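Local atomic coordinates of cellulose hydrolase (Bacillus licheniformis, PDB entry 4YZT), a protein that hydrolyses internal beta-1,4-glucosidic bonds of cellulose as a three-module endoglucanase of glycoside hydrolase family 5. Residues A[256-261]-A[296-300]; A[101-105]-A[151-155]; A[322-326]-A[422-426]. All coordinates share one frame; numbering follows the deposited sequence.

Contact 1: residues A[256-261]-A[296-300]; sequences VYEKFV and KYQMV
Over one face of the Tyr257 ring sits CD1 of Tyr297, 3.4 Å from Tyr257 CG, while the amide of Gln298 stands at the ring's edge, its NE2 3.9 Å from Tyr257 CE1. The two tyrosine rings are inclined to each other at 50°, their centroids 5.2 Å apart, so the pair forms neither a parallel stack nor a T-shape. On one face of the Tyr297 ring lies CG of the adjacent Lys296. Tyr257 reaches across because its CG is anti to the backbone N (chi1 169°), which carries the ring outward alongside Tyr297 and Gln298. Met299 extends its chain beyond CG and sets its terminal methyl against the helix, CE 3.4 Å from Tyr257 N and 3.7 Å from Val256 CB, with Tyr257 CB and Val261 CG2 near it. The Val261 methyls close the row against Tyr297 O and Gln298 CB. Gln298, with positive phi, is the C-prime residue of a Schellman motif that ends helix 280-296 and turns the chain into strand 299-303. Met299 and Val261 both touch Val267, placing the contact where helix 243-261 packs on barrel strands 267-272 and 299-303. The Tyr297 hydroxyl is hydrogen-bonded to Glu250, also of helix 243-261. Between the segments themselves, cohesion thus rests on apolar packing and an oblique aromatic pair, while this polar end finds its partner elsewhere.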
loop_
_atom_site.group_PDB
_atom_site.type_symbol
_atom_site.label_atom_id
_atom_site.label_comp_id
_atom_site.label_asym_id
_atom_site.label_seq_id
_atom_site.Cartn_x
_atom_site.Cartn_y
_atom_site.Cartn_z
ATOM N N VAL A 256 -20.199 2.618 6.475
ATOM C CA VAL A 256 -20.029 3.781 5.600
ATOM C C VAL A 256 -21.001 3.654 4.434
ATOM O O VAL A 256 -21.590 4.642 3.983
ATOM C CB VAL A 256 -18.576 3.916 5.086
ATOM C CG1 VAL A 256 -18.451 5.059 4.087
ATOM C CG2 VAL A 256 -17.628 4.142 6.257
ATOM N N TYR A 257 -21.182 2.426 3.962
ATOM C CA TYR A 257 -22.217 2.161 2.984
ATOM C C TYR A 257 -23.591 2.490 3.566
ATOM O O TYR A 257 -24.405 3.146 2.924
ATOM C CB TYR A 257 -22.171 0.703 2.528
ATOM C CG TYR A 257 -23.378 0.317 1.732
ATOM C CD1 TYR A 257 -23.485 0.674 0.396
ATOM C CD2 TYR A 257 -24.415 -0.398 2.310
ATOM C CE1 TYR A 257 -24.596 0.331 -0.350
ATOM C CE2 TYR A 257 -25.536 -0.747 1.576
ATOM C CZ TYR A 257 -25.617 -0.379 0.244
ATOM O OH TYR A 257 -26.720 -0.726 -0.500
ATOM N N GLU A 258 -23.852 2.042 4.788
ATOM C CA GLU A 258 -25.187 2.207 5.344
ATOM C C GLU A 258 -25.548 3.666 5.647
ATOM O O GLU A 258 -26.685 4.077 5.429
ATOM C CB GLU A 258 -25.338 1.362 6.613
ATOM C CG GLU A 258 -25.236 -0.152 6.395
ATOM C CD GLU A 258 -25.231 -0.923 7.715
ATOM O OE1 GLU A 258 -26.165 -1.716 7.957
ATOM O OE2 GLU A 258 -24.296 -0.717 8.517
ATOM N N LYS A 259 -24.599 4.449 6.149
ATOM C CA LYS A 259 -24.892 5.834 6.522
ATOM C C LYS A 259 -24.888 6.759 5.319
ATOM O O LYS A 259 -25.688 7.694 5.253
ATOM C CB LYS A 259 -23.889 6.360 7.562
ATOM C CG LYS A 259 -24.261 7.753 8.088
ATOM C CD LYS A 259 -23.438 8.171 9.294
ATOM C CE LYS A 259 -24.010 9.434 9.916
ATOM N NZ LYS A 259 -23.430 9.669 11.268
ATOM N N PHE A 260 -23.994 6.494 4.372
ATOM C CA PHE A 260 -23.732 7.471 3.317
ATOM C C PHE A 260 -24.034 6.976 1.911
ATOM O O PHE A 260 -24.786 7.623 1.192
ATOM C CB PHE A 260 -22.283 7.946 3.389
ATOM C CG PHE A 260 -21.959 8.722 4.651
ATOM C CD1 PHE A 260 -22.623 9.903 4.943
ATOM C CD2 PHE A 260 -20.974 8.276 5.525
ATOM C CE1 PHE A 260 -22.335 10.621 6.107
ATOM C CE2 PHE A 260 -20.664 8.991 6.674
ATOM C CZ PHE A 260 -21.346 10.163 6.973
ATOM N N VAL A 261 -23.446 5.849 1.508
ATOM C CA VAL A 261 -23.556 5.428 0.114
ATOM C C VAL A 261 -25.008 5.171 -0.270
ATOM O O VAL A 261 -25.472 5.645 -1.308
ATOM C CB VAL A 261 -22.717 4.152 -0.191
ATOM C CG1 VAL A 261 -22.950 3.690 -1.632
ATOM C CG2 VAL A 261 -21.227 4.400 0.039
ATOM N N LYS A 296 -18.232 -4.056 -3.843
ATOM C CA LYS A 296 -19.547 -4.474 -3.347
ATOM C C LYS A 296 -20.320 -3.311 -2.739
ATOM O O LYS A 296 -21.543 -3.197 -2.910
ATOM C CB LYS A 296 -19.380 -5.582 -2.303
ATOM C CG LYS A 296 -20.661 -6.030 -1.593
ATOM C CD LYS A 296 -20.310 -7.070 -0.518
ATOM C CE LYS A 296 -21.526 -7.677 0.133
ATOM N NZ LYS A 296 -21.140 -8.613 1.235
ATOM N N TYR A 297 -19.613 -2.453 -2.009
ATOM C CA TYR A 297 -20.293 -1.366 -1.313
ATOM C C TYR A 297 -20.185 -0.046 -2.078
ATOM O O TYR A 297 -20.417 1.020 -1.517
ATOM C CB TYR A 297 -19.761 -1.238 0.119
ATOM C CG TYR A 297 -20.223 -2.393 0.998
ATOM C CD1 TYR A 297 -21.562 -2.546 1.321
ATOM C CD2 TYR A 297 -19.320 -3.333 1.491
ATOM C CE1 TYR A 297 -22.001 -3.601 2.107
ATOM C CE2 TYR A 297 -19.754 -4.395 2.283
ATOM C CZ TYR A 297 -21.097 -4.510 2.589
ATOM O OH TYR A 297 -21.546 -5.558 3.362
ATOM N N GLN A 298 -19.858 -0.141 -3.364
ATOM C CA GLN A 298 -19.826 1.021 -4.255
ATOM C C GLN A 298 -18.874 2.141 -3.806
ATOM O O GLN A 298 -19.220 3.324 -3.900
ATOM C CB GLN A 298 -21.238 1.591 -4.415
ATOM C CG GLN A 298 -22.263 0.553 -4.863
ATOM C CD GLN A 298 -23.675 1.093 -4.804
ATOM O OE1 GLN A 298 -23.927 2.226 -5.198
ATOM N NE2 GLN A 298 -24.596 0.297 -4.289
ATOM N N MET A 299 -17.676 1.763 -3.362
ATOM C CA MET A 299 -16.642 2.710 -2.955
ATOM C C MET A 299 -15.430 2.599 -3.874
ATOM O O MET A 299 -14.934 1.505 -4.112
ATOM C CB MET A 299 -16.216 2.450 -1.510
ATOM C CG MET A 299 -17.363 2.533 -0.536
ATOM S SD MET A 299 -16.926 1.726 0.991
ATOM C CE MET A 299 -18.426 2.033 1.926
ATOM N N VAL A 300 -14.969 3.728 -4.398
ATOM C CA VAL A 300 -13.845 3.730 -5.328
ATOM C C VAL A 300 -12.539 3.497 -4.560
ATOM O O VAL A 300 -12.173 4.298 -3.697
ATOM C CB VAL A 300 -13.755 5.061 -6.084
ATOM C CG1 VAL A 300 -12.511 5.096 -6.983
ATOM C CG2 VAL A 300 -15.027 5.342 -6.881
#

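Contact 2: residues A[101-105]-A[151-155]; sequences TDWAL and KSERL
Asp102 and Lys151 meet with their side chains crossing at about a right angle, the ammonium group coming up to the carboxylate end. Lys151 NZ donates to the syn lone pair of Asp102 OD1 at 2.9 Å, and reaches OD2 of the same carboxylate at 3.2 Å in a weaker bond, so the amine grips both oxygens, unequally. The lysine chain bends at chi2 (-63°) and then runs straight to NZ, which brings the amine to the helix; Glu98, one turn earlier, forms a second salt bridge with it. An alanine in place of Asp102 would probably leave Lys151 with Glu98 as its acidic mate and its amine freer to swing. Next to the salt bridge, Leu105 brings CD2 against the type I turn from Ser152 to Leu155, 4.1 Å from Leu155 CB and 4.2 Å from Arg154 CB. Thr101 CG2 meets Leu155 CD1 at 3.8 Å, the two side chains again crossing nearly at right angles. Within the turn, Ser152 OG accepts from Arg154 N, an ST turn that probably steadies it. Leu105 and Leu155 both pack on Val111, so the end of helix 91-105 and the turn entering strand 155-158 meet beside the neighbouring barrel strand, 110-114.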
loop_
_atom_site.group_PDB
_atom_site.type_symbol
_atom_site.label_atom_id
_atom_site.label_comp_id
_atom_site.label_asym_id
_atom_site.label_seq_id
_atom_site.Cartn_x
_atom_site.Cartn_y
_atom_site.Cartn_z
ATOM N N THR A 101 -0.984 17.349 -14.197
ATOM C CA THR A 101 -2.419 17.083 -14.160
ATOM C C THR A 101 -2.950 16.883 -15.586
ATOM O O THR A 101 -3.758 15.983 -15.827
ATOM C CB THR A 101 -3.206 18.216 -13.458
ATOM O OG1 THR A 101 -2.733 18.365 -12.116
ATOM C CG2 THR A 101 -4.679 17.864 -13.386
ATOM N N ASP A 102 -2.489 17.705 -16.525
ATOM C CA ASP A 102 -2.934 17.600 -17.922
ATOM C C ASP A 102 -2.529 16.264 -18.546
ATOM O O ASP A 102 -3.318 15.641 -19.256
ATOM C CB ASP A 102 -2.375 18.752 -18.762
ATOM C CG ASP A 102 -3.205 20.024 -18.647
ATOM O OD1 ASP A 102 -4.353 19.959 -18.155
ATOM O OD2 ASP A 102 -2.708 21.093 -19.058
ATOM N N TRP A 103 -1.303 15.823 -18.273
ATOM C CA TRP A 103 -0.847 14.516 -18.746
ATOM C C TRP A 103 -1.809 13.397 -18.358
ATOM O O TRP A 103 -2.132 12.522 -19.179
ATOM C CB TRP A 103 0.562 14.213 -18.207
ATOM C CG TRP A 103 1.655 14.941 -18.931
ATOM C CD1 TRP A 103 1.577 15.551 -20.158
ATOM C CD2 TRP A 103 2.999 15.141 -18.470
ATOM N NE1 TRP A 103 2.795 16.106 -20.492
ATOM C CE2 TRP A 103 3.680 15.879 -19.465
ATOM C CE3 TRP A 103 3.688 14.771 -17.315
ATOM C CZ2 TRP A 103 5.020 16.248 -19.332
ATOM C CZ3 TRP A 103 5.009 15.135 -17.185
ATOM C CH2 TRP A 103 5.664 15.865 -18.186
ATOM N N ALA A 104 -2.277 13.425 -17.110
ATOM C CA ALA A 104 -3.195 12.402 -16.639
ATOM C C ALA A 104 -4.542 12.573 -17.337
ATOM O O ALA A 104 -5.135 11.605 -17.825
ATOM C CB ALA A 104 -3.355 12.481 -15.119
ATOM N N LEU A 105 -5.029 13.811 -17.393
ATOM C CA LEU A 105 -6.347 14.040 -17.982
ATOM C C LEU A 105 -6.377 13.671 -19.459
ATOM O O LEU A 105 -7.388 13.172 -19.971
ATOM C CB LEU A 105 -6.771 15.499 -17.815
ATOM C CG LEU A 105 -7.181 15.916 -16.408
ATOM C CD1 LEU A 105 -7.324 17.437 -16.363
ATOM C CD2 LEU A 105 -8.492 15.245 -16.031
ATOM N N LYS A 151 -10.928 22.992 -16.500
ATOM C CA LYS A 151 -10.611 21.604 -16.796
ATOM C C LYS A 151 -11.870 20.745 -16.842
ATOM O O LYS A 151 -12.880 21.074 -16.205
ATOM C CB LYS A 151 -9.642 21.051 -15.758
ATOM C CG LYS A 151 -8.328 21.840 -15.651
ATOM C CD LYS A 151 -7.527 21.782 -16.967
ATOM C CE LYS A 151 -6.234 22.605 -16.835
ATOM N NZ LYS A 151 -5.404 22.623 -18.086
ATOM N N SER A 152 -11.817 19.636 -17.569
ATOM C CA SER A 152 -13.006 18.803 -17.708
ATOM C C SER A 152 -13.464 18.246 -16.357
ATOM O O SER A 152 -12.721 18.275 -15.351
ATOM C CB SER A 152 -12.760 17.662 -18.691
ATOM O OG SER A 152 -12.490 16.433 -18.029
ATOM N N GLU A 153 -14.692 17.734 -16.355
ATOM C CA GLU A 153 -15.337 17.208 -15.153
ATOM C C GLU A 153 -14.671 15.930 -14.632
ATOM O O GLU A 153 -15.051 15.421 -13.571
ATOM C CB GLU A 153 -16.823 16.941 -15.438
ATOM C CG GLU A 153 -17.039 15.844 -16.492
ATOM C CD GLU A 153 -18.465 15.789 -17.047
ATOM O OE1 GLU A 153 -19.410 15.494 -16.282
ATOM O OE2 GLU A 153 -18.635 16.042 -18.259
ATOM N N ARG A 154 -13.704 15.399 -15.383
ATOM C CA ARG A 154 -12.945 14.247 -14.904
ATOM C C ARG A 154 -11.890 14.667 -13.883
ATOM O O ARG A 154 -11.243 13.817 -13.270
ATOM C CB ARG A 154 -12.289 13.489 -16.063
ATOM C CG ARG A 154 -13.316 12.810 -16.972
ATOM C CD ARG A 154 -12.744 11.748 -17.898
ATOM N NE ARG A 154 -13.852 11.127 -18.630
ATOM C CZ ARG A 154 -13.866 9.887 -19.122
ATOM N NH1 ARG A 154 -12.818 9.079 -18.987
ATOM N NH2 ARG A 154 -14.950 9.456 -19.758
ATOM N N LEU A 155 -11.730 15.968 -13.670
ATOM C CA LEU A 155 -10.838 16.415 -12.600
ATOM C C LEU A 155 -11.653 16.729 -11.345
ATOM O O LEU A 155 -12.607 17.514 -11.385
ATOM C CB LEU A 155 -10.008 17.631 -13.035
ATOM C CG LEU A 155 -9.078 18.250 -11.967
ATOM C CD1 LEU A 155 -7.963 17.295 -11.517
ATOM C CD2 LEU A 155 -8.498 19.559 -12.476
#

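Contact 3: residues A[322-326]-A[422-426]; sequences VVKEI and ASQVM
Ala422, in the loop before strand 424-431, sets its methyl against the helix, CB lying 3.8 Å from Glu325 CB and 4.1 Å from Ile326 CG1. Beyond CB the glutamate chain bends off, and its carboxylate takes a salt bridge from Lys324 NZ, which arrives from above the carboxylate plane. Ser423 contributes its carbonyl oxygen, 3.9 Å from Val322 CG1. Gln424 starts away from the helix, but a bend at chi2 (-83°) folds the amide back: NE2 comes 3.7 Å from Val322 CG1 and 3.9 Å from Ile326 CD1, apolar neighbours on both counts, while OE1 accepts from Ile339 N. The side chains of Gln424 and Val322 cross at about a right angle. Val425 ends the contact with CG2 against Val322 CG2 at 3.8 Å; its backbone N is buried with no partner in the model. Trp284 of helix 280-296 touches Val322, Ile326 and Gln424, so a second helix of the catalytic module borders this cluster. The axes of 322-326 and 424-426 run nearly antiparallel, at 163°, and approach to 9.6 Å. The contact is an interdomain one, joining a helix that follows the last strand of the TIM barrel to the beta sheet of the X2 carbohydrate-binding module.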
loop_
_atom_site.group_PDB
_atom_site.type_symbol
_atom_site.label_atom_id
_atom_site.label_comp_id
_atom_site.label_asym_id
_atom_site.label_seq_id
_atom_site.Cartn_x
_atom_site.Cartn_y
_atom_site.Cartn_z
ATOM N N VAL A 322 1.143 -10.037 -10.198
ATOM C CA VAL A 322 -0.087 -10.734 -9.839
ATOM C C VAL A 322 -0.979 -9.858 -8.964
ATOM O O VAL A 322 -2.183 -9.750 -9.221
ATOM C CB VAL A 322 0.206 -12.061 -9.115
ATOM C CG1 VAL A 322 -1.070 -12.653 -8.528
ATOM C CG2 VAL A 322 0.897 -13.037 -10.068
ATOM N N VAL A 323 -0.408 -9.227 -7.937
ATOM C CA VAL A 323 -1.238 -8.410 -7.060
ATOM C C VAL A 323 -1.822 -7.230 -7.865
ATOM O O VAL A 323 -2.977 -6.846 -7.651
ATOM C CB VAL A 323 -0.469 -7.921 -5.809
ATOM C CG1 VAL A 323 0.471 -6.750 -6.140
ATOM C CG2 VAL A 323 -1.442 -7.519 -4.721
ATOM N N LYS A 324 -1.052 -6.692 -8.808
ATOM C CA LYS A 324 -1.558 -5.646 -9.694
ATOM C C LYS A 324 -2.752 -6.139 -10.515
ATOM O O LYS A 324 -3.768 -5.451 -10.628
ATOM C CB LYS A 324 -0.465 -5.143 -10.646
ATOM C CG LYS A 324 -0.943 -4.041 -11.624
ATOM C CD LYS A 324 -1.268 -4.570 -13.022
ATOM C CE LYS A 324 -0.019 -4.964 -13.780
ATOM N NZ LYS A 324 -0.306 -5.308 -15.209
ATOM N N GLU A 325 -2.626 -7.327 -11.096
ATOM C CA GLU A 325 -3.708 -7.858 -11.911
ATOM C C GLU A 325 -4.945 -8.137 -11.059
ATOM O O GLU A 325 -6.074 -7.946 -11.520
ATOM C CB GLU A 325 -3.278 -9.132 -12.650
ATOM C CG GLU A 325 -2.123 -8.955 -13.639
ATOM C CD GLU A 325 -2.405 -7.981 -14.781
ATOM O OE1 GLU A 325 -3.567 -7.551 -14.969
ATOM O OE2 GLU A 325 -1.444 -7.663 -15.517
ATOM N N ILE A 326 -4.729 -8.570 -9.819
ATOM C CA ILE A 326 -5.821 -8.777 -8.886
ATOM C C ILE A 326 -6.588 -7.469 -8.664
ATOM O O ILE A 326 -7.814 -7.460 -8.699
ATOM C CB ILE A 326 -5.312 -9.339 -7.545
ATOM C CG1 ILE A 326 -5.058 -10.840 -7.689
ATOM C CG2 ILE A 326 -6.314 -9.093 -6.429
ATOM C CD1 ILE A 326 -4.303 -11.461 -6.516
ATOM N N ALA A 422 -7.716 -12.816 -12.514
ATOM C CA ALA A 422 -6.269 -12.883 -12.678
ATOM C C ALA A 422 -5.719 -14.314 -12.614
ATOM O O ALA A 422 -6.277 -15.180 -11.943
ATOM C CB ALA A 422 -5.602 -12.015 -11.621
ATOM N N SER A 423 -4.620 -14.561 -13.322
ATOM C CA SER A 423 -3.897 -15.813 -13.149
ATOM C C SER A 423 -3.138 -15.798 -11.825
ATOM O O SER A 423 -2.767 -14.742 -11.323
ATOM C CB SER A 423 -2.918 -16.051 -14.298
ATOM O OG SER A 423 -3.606 -16.294 -15.513
ATOM N N GLN A 424 -2.917 -16.978 -11.270
ATOM C CA GLN A 424 -2.098 -17.126 -10.075
ATOM C C GLN A 424 -0.762 -17.745 -10.482
ATOM O O GLN A 424 -0.721 -18.652 -11.317
ATOM C CB GLN A 424 -2.816 -17.994 -9.047
ATOM C CG GLN A 424 -4.035 -17.334 -8.420
ATOM C CD GLN A 424 -3.655 -16.414 -7.283
ATOM O OE1 GLN A 424 -3.339 -16.862 -6.180
ATOM N NE2 GLN A 424 -3.647 -15.123 -7.554
ATOM N N VAL A 425 0.324 -17.242 -9.906
ATOM C CA VAL A 425 1.665 -17.753 -10.196
ATOM C C VAL A 425 2.348 -18.328 -8.949
ATOM O O VAL A 425 2.561 -17.615 -7.971
ATOM C CB VAL A 425 2.566 -16.653 -10.767
ATOM C CG1 VAL A 425 3.978 -17.191 -11.005
ATOM C CG2 VAL A 425 1.959 -16.060 -12.035
ATOM N N MET A 426 2.699 -19.610 -8.984
ATOM C CA MET A 426 3.371 -20.252 -7.857
ATOM C C MET A 426 4.869 -20.423 -8.118
ATOM O O MET A 426 5.260 -21.074 -9.087
ATOM C CB MET A 426 2.732 -21.615 -7.571
ATOM C CG MET A 426 3.241 -22.311 -6.316
ATOM S SD MET A 426 2.476 -23.929 -6.074
ATOM C CE MET A 426 3.349 -24.895 -7.284
#

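Overall arrangement
Three ways of joining helices to strands and loops appear in one chain. Contacts 1 and 2 both belong to the catalytic barrel, yet on different strands: contact 1 is mostly buried, beside the seventh and eighth strands, and relies on aromatic and methionine packing, whereas contact 2 is partly buried near the third and fourth and pairs a partly exposed salt bridge with leucine packing. Contact 3, also partly buried, joins two modules through aliphatic side chains and a folded glutamine; helix 280-296 links it to contact 1, whose 296-300 segment follows from that helix. Their centres are 25 to 30 Å apart, and none touches another.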